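Local coordinates for protein Aln2 (Streptomyces sp. CM020, PDB 6P7L) that belongs to the SnoaL-like group of the NTF2 superfamily and probably takes part in biosynthesis of the polyketide antibiotic alnumycin, at residues K30-P34 / E35-E39; A61-V64 / A65-F69. All blocks are in the same frame, centred on the assembly; numbering follows the deposited sequence.

Interaction 1 (K30-P34 / E35-E39); sequences KLPSP and ELYVE
Ser33 caps the first turn of helix 34-52 by reaching over to the backbone of Leu36. From its CB, which lies 3.6 Å from Glu35 OE1, the side chain passes to OG, which accepts from Leu36 N at 3.0 Å with an N-H...O angle of 158°. A chi1 of 69° sets OG between the backbone N and carbonyl carbon of Ser33 and so brings it over the start of the helix, where it also touches Leu36 CB. The carbonyl of the same residue is used too: Ser33 O takes the hydrogen of Tyr37 N at 2.9 Å, and Pro34 O takes that of Val38 N in the next ordinary helical bond. Pro34 is the first helical residue, and Glu35 runs beside its ring, bent at chi2 (86°) so that OE1 stands 3.7 Å from Pro34 CD. Beside the cap, Pro32 CG meets Tyr37 CD1 obliquely at 4.3 Å, a hydrophobic staple between the residue before the N-cap and the fourth helical one, while Pro32 CB touches Leu36 CD2. All three pack on Val108 of strand 98-110; Pro34 meets Pro34 of both other subunits. The serine hydroxyl thus satisfies Leu36 N, an amide at the helix start, while Ser33 O begins the regular i to i+4 bonds.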
loop_
_atom_site.group_PDB
_atom_site.type_symbol
_atom_site.label_atom_id
_atom_site.label_comp_id
_atom_site.label_asym_id
_atom_site.label_seq_id
_atom_site.Cartn_x
_atom_site.Cartn_y
_atom_site.Cartn_z
ATOM N N LYS A 30 -15.037 -13.547 -11.478
ATOM C CA LYS A 30 -14.751 -13.432 -10.053
ATOM C C LYS A 30 -14.123 -12.091 -9.711
ATOM O O LYS A 30 -14.010 -11.744 -8.534
ATOM C CB LYS A 30 -13.820 -14.565 -9.600
ATOM C CG LYS A 30 -12.479 -14.639 -10.348
ATOM C CD LYS A 30 -11.647 -15.833 -9.839
ATOM C CE LYS A 30 -12.204 -17.162 -10.357
ATOM N NZ LYS A 30 -11.434 -17.661 -11.528
ATOM N N LEU A 31 -13.726 -11.321 -10.722
ATOM C CA LEU A 31 -13.107 -10.028 -10.426
ATOM C C LEU A 31 -14.167 -9.072 -9.882
ATOM O O LEU A 31 -15.317 -9.116 -10.318
ATOM C CB LEU A 31 -12.449 -9.420 -11.656
ATOM C CG LEU A 31 -11.207 -10.164 -12.140
ATOM C CD1 LEU A 31 -10.888 -9.875 -13.625
ATOM C CD2 LEU A 31 -9.997 -9.818 -11.284
ATOM N N PRO A 32 -13.838 -8.233 -8.912
ATOM C CA PRO A 32 -14.835 -7.263 -8.427
ATOM C C PRO A 32 -15.060 -6.158 -9.443
ATOM O O PRO A 32 -14.140 -5.765 -10.156
ATOM C CB PRO A 32 -14.192 -6.682 -7.164
ATOM C CG PRO A 32 -12.755 -6.733 -7.458
ATOM C CD PRO A 32 -12.506 -7.989 -8.329
ATOM N N SER A 33 -16.285 -5.597 -9.450
ATOM C CA SER A 33 -16.543 -4.432 -10.292
ATOM C C SER A 33 -15.649 -3.292 -9.814
ATOM O O SER A 33 -15.255 -3.251 -8.633
ATOM C CB SER A 33 -18.013 -4.031 -10.196
ATOM O OG SER A 33 -18.246 -3.523 -8.895
ATOM N N PRO A 34 -15.300 -2.352 -10.701
ATOM C CA PRO A 34 -14.514 -1.207 -10.226
ATOM C C PRO A 34 -15.235 -0.409 -9.153
ATOM O O PRO A 34 -14.601 0.053 -8.192
ATOM C CB PRO A 34 -14.265 -0.390 -11.514
ATOM C CG PRO A 34 -14.319 -1.459 -12.629
ATOM C CD PRO A 34 -15.443 -2.363 -12.178
ATOM N N GLU A 35 -16.560 -0.290 -9.266
ATOM C CA GLU A 35 -17.324 0.441 -8.260
ATOM C C GLU A 35 -17.164 -0.202 -6.891
ATOM O O GLU A 35 -16.945 0.490 -5.880
ATOM C CB GLU A 35 -18.796 0.481 -8.656
ATOM C CG GLU A 35 -19.123 1.297 -9.873
ATOM C CD GLU A 35 -18.987 0.556 -11.228
ATOM O OE1 GLU A 35 -18.558 -0.620 -11.314
ATOM O OE2 GLU A 35 -19.289 1.196 -12.240
ATOM N N LEU A 36 -17.265 -1.535 -6.842
ATOM C CA LEU A 36 -17.106 -2.252 -5.579
ATOM C C LEU A 36 -15.695 -2.103 -5.045
ATOM O O LEU A 36 -15.493 -1.852 -3.851
ATOM C CB LEU A 36 -17.440 -3.744 -5.731
ATOM C CG LEU A 36 -17.232 -4.526 -4.430
ATOM C CD1 LEU A 36 -18.238 -3.970 -3.405
ATOM C CD2 LEU A 36 -17.429 -5.987 -4.611
ATOM N N TYR A 37 -14.694 -2.260 -5.920
ATOM C CA TYR A 37 -13.307 -2.122 -5.477
ATOM C C TYR A 37 -13.052 -0.748 -4.855
ATOM O O TYR A 37 -12.492 -0.635 -3.745
ATOM C CB TYR A 37 -12.367 -2.365 -6.646
ATOM C CG TYR A 37 -10.953 -2.378 -6.210
ATOM C CD1 TYR A 37 -10.390 -3.544 -5.688
ATOM C CD2 TYR A 37 -10.180 -1.233 -6.255
ATOM C CE1 TYR A 37 -9.093 -3.570 -5.269
ATOM C CE2 TYR A 37 -8.861 -1.252 -5.815
ATOM C CZ TYR A 37 -8.340 -2.435 -5.331
ATOM O OH TYR A 37 -7.039 -2.502 -4.868
ATOM N N VAL A 38 -13.488 0.308 -5.541
ATOM C CA VAL A 38 -13.313 1.650 -5.010
ATOM C C VAL A 38 -14.037 1.780 -3.675
ATOM O O VAL A 38 -13.497 2.344 -2.718
ATOM C CB VAL A 38 -13.793 2.689 -6.030
ATOM C CG1 VAL A 38 -13.872 4.087 -5.432
ATOM C CG2 VAL A 38 -12.855 2.702 -7.241
ATOM N N GLU A 39 -15.263 1.251 -3.592
ATOM C CA GLU A 39 -16.050 1.331 -2.363
ATOM C C GLU A 39 -15.328 0.662 -1.197
ATOM O O GLU A 39 -15.341 1.176 -0.065
ATOM C CB GLU A 39 -17.406 0.683 -2.579
ATOM C CG GLU A 39 -18.360 0.929 -1.435
ATOM C CD GLU A 39 -19.706 0.304 -1.632
ATOM O OE1 GLU A 39 -19.873 -0.564 -2.539
ATOM O OE2 GLU A 39 -20.612 0.712 -0.871
#

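Interaction 2 (A61-V64 / A65-F69); sequences ATFV and AGAEF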
loop_
_atom_site.group_PDB
_atom_site.type_symbol
_atom_site.label_atom_id
_atom_site.label_comp_id
_atom_site.label_asym_id
_atom_site.label_seq_id
_atom_site.Cartn_x
_atom_site.Cartn_y
_atom_site.Cartn_z
ATOM N N ALA A 61 -18.602 1.279 15.135
ATOM C CA ALA A 61 -19.883 1.510 14.466
ATOM C C ALA A 61 -19.871 1.039 13.022
ATOM O O ALA A 61 -20.945 0.908 12.407
ATOM C CB ALA A 61 -20.230 3.005 14.528
ATOM N N THR A 62 -18.688 0.785 12.465
ATOM C CA THR A 62 -18.641 0.237 11.123
ATOM C C THR A 62 -18.979 -1.249 11.099
ATOM O O THR A 62 -19.177 -1.805 10.006
ATOM C CB THR A 62 -17.266 0.418 10.455
ATOM O OG1 THR A 62 -16.269 -0.398 11.095
ATOM C CG2 THR A 62 -16.836 1.884 10.408
ATOM N N PHE A 63 -19.082 -1.890 12.275
ATOM C CA PHE A 63 -19.428 -3.304 12.361
ATOM C C PHE A 63 -20.933 -3.471 12.565
ATOM O O PHE A 63 -21.590 -2.641 13.194
ATOM C CB PHE A 63 -18.676 -3.991 13.525
ATOM C CG PHE A 63 -17.224 -4.216 13.249
ATOM C CD1 PHE A 63 -16.317 -3.168 13.353
ATOM C CD2 PHE A 63 -16.757 -5.465 12.892
ATOM C CE1 PHE A 63 -14.993 -3.362 13.062
ATOM C CE2 PHE A 63 -15.409 -5.656 12.605
ATOM C CZ PHE A 63 -14.556 -4.596 12.678
ATOM N N VAL A 64 -21.488 -4.547 11.997
ATOM C CA VAL A 64 -22.907 -4.844 12.181
ATOM C C VAL A 64 -23.159 -5.537 13.514
ATOM O O VAL A 64 -22.260 -6.069 14.162
ATOM C CB VAL A 64 -23.464 -5.681 11.017
ATOM C CG1 VAL A 64 -23.254 -4.952 9.714
ATOM C CG2 VAL A 64 -22.857 -7.077 11.017
ATOM N N ALA A 65 -24.428 -5.545 13.918
ATOM C CA ALA A 65 -24.818 -6.291 15.106
ATOM C C ALA A 65 -24.399 -7.753 14.953
ATOM O O ALA A 65 -24.519 -8.342 13.878
ATOM C CB ALA A 65 -26.322 -6.208 15.332
ATOM N N GLY A 66 -23.886 -8.335 16.027
ATOM C CA GLY A 66 -23.423 -9.714 15.962
ATOM C C GLY A 66 -22.172 -9.970 15.143
ATOM O O GLY A 66 -21.819 -11.140 14.953
ATOM N N ALA A 67 -21.462 -8.928 14.701
ATOM C CA ALA A 67 -20.210 -9.125 13.964
ATOM C C ALA A 67 -19.218 -9.921 14.809
ATOM O O ALA A 67 -19.195 -9.828 16.035
ATOM C CB ALA A 67 -19.591 -7.790 13.577
ATOM N N GLU A 68 -18.434 -10.761 14.154
ATOM C CA GLU A 68 -17.451 -11.593 14.839
ATOM C C GLU A 68 -16.060 -11.078 14.512
ATOM O O GLU A 68 -15.720 -10.912 13.334
ATOM C CB GLU A 68 -17.568 -13.055 14.421
ATOM C CG GLU A 68 -18.359 -13.929 15.372
ATOM C CD GLU A 68 -18.748 -15.258 14.746
ATOM O OE1 GLU A 68 -19.914 -15.673 14.908
ATOM O OE2 GLU A 68 -17.885 -15.885 14.094
ATOM N N PHE A 69 -15.272 -10.807 15.553
ATOM C CA PHE A 69 -13.909 -10.310 15.416
ATOM C C PHE A 69 -13.002 -11.331 16.078
ATOM O O PHE A 69 -12.960 -11.407 17.313
ATOM C CB PHE A 69 -13.763 -8.931 16.066
ATOM C CG PHE A 69 -12.530 -8.191 15.659
ATOM C CD1 PHE A 69 -11.277 -8.703 15.921
ATOM C CD2 PHE A 69 -12.619 -6.956 15.027
ATOM C CE1 PHE A 69 -10.132 -8.014 15.543
ATOM C CE2 PHE A 69 -11.474 -6.278 14.668
ATOM C CZ PHE A 69 -10.246 -6.798 14.911
#
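The rings of Phe63 and Phe69 meet at an oblique angle, their planes 41° apart and their centroids separated by 5.9 Å. Phe63 presents the far end of its ring: CZ comes to 3.9 Å from Phe69 CD2, arriving at the edge of the Phe69 ring near its plane, and CE2 is equally near the same carbon. Along the side of the Phe63 ring the methyl of Ala67 lies in the ring plane, with CB 3.7 Å from Phe63 CD2. With CG anti to the backbone N (chi1 -164°), the Phe69 ring is carried to where its CD2 and CE2 meet Phe63 CZ. Ala67 and Phe69, two residues apart on one strand, both turn their CB toward 61-64, and both touch the Phe63 ring.

The backbone that brings them together is a type II beta turn from Val64 to Ala67, which takes the chain round a corner from strand 63-64 to strand 67-70. Ala67 N donates to Val64 O at 3.0 Å. Gly66 takes the third position of the turn with a positive phi of 70°, a conformation easily adopted by a residue lacking a side chain. Val64 CG2 lies 4.2 Å from Ala67 CB, adding an apolar touch across the turn.

Ile83 of helix 80-90 packs on Phe63, Ala67 and Phe69, and the Phe63 ring also meets Phe59 edge-to-face. The side chain of Phe69 lies about 4 Å from a bound glycerol, probably derived from the crystallisation liquor, which may mark a pocket. One backbone hydrogen bond, then, closes the turn, while apolar contacts of Phe63 with the Ala67 methyl and the Phe69 ring, and of Val64 with Ala67, join the two arms of the corner.

In the fold
Interaction 1 precedes interaction 2 along the chain, and helix 34-52 runs between them: 30-34/35-39 forms its N-terminal start, while Phe63 and Thr62 of 61-64/65-69 pack on Gln47, Phe43 and Arg50 further along it. Their centres are 22 Å apart and their nearest atoms about 11 Å, without touching. Interaction 1 packs on 98-110, one edge strand of the mixed sheet, whereas interaction 2 contributes strand 67-70, which lies next to 151-161. The long helix laid against a curved sheet is the arrangement of the NTF2-like fold. The helix start therefore lies where the three subunits meet, whereas the corner belongs to the chain's own sheet.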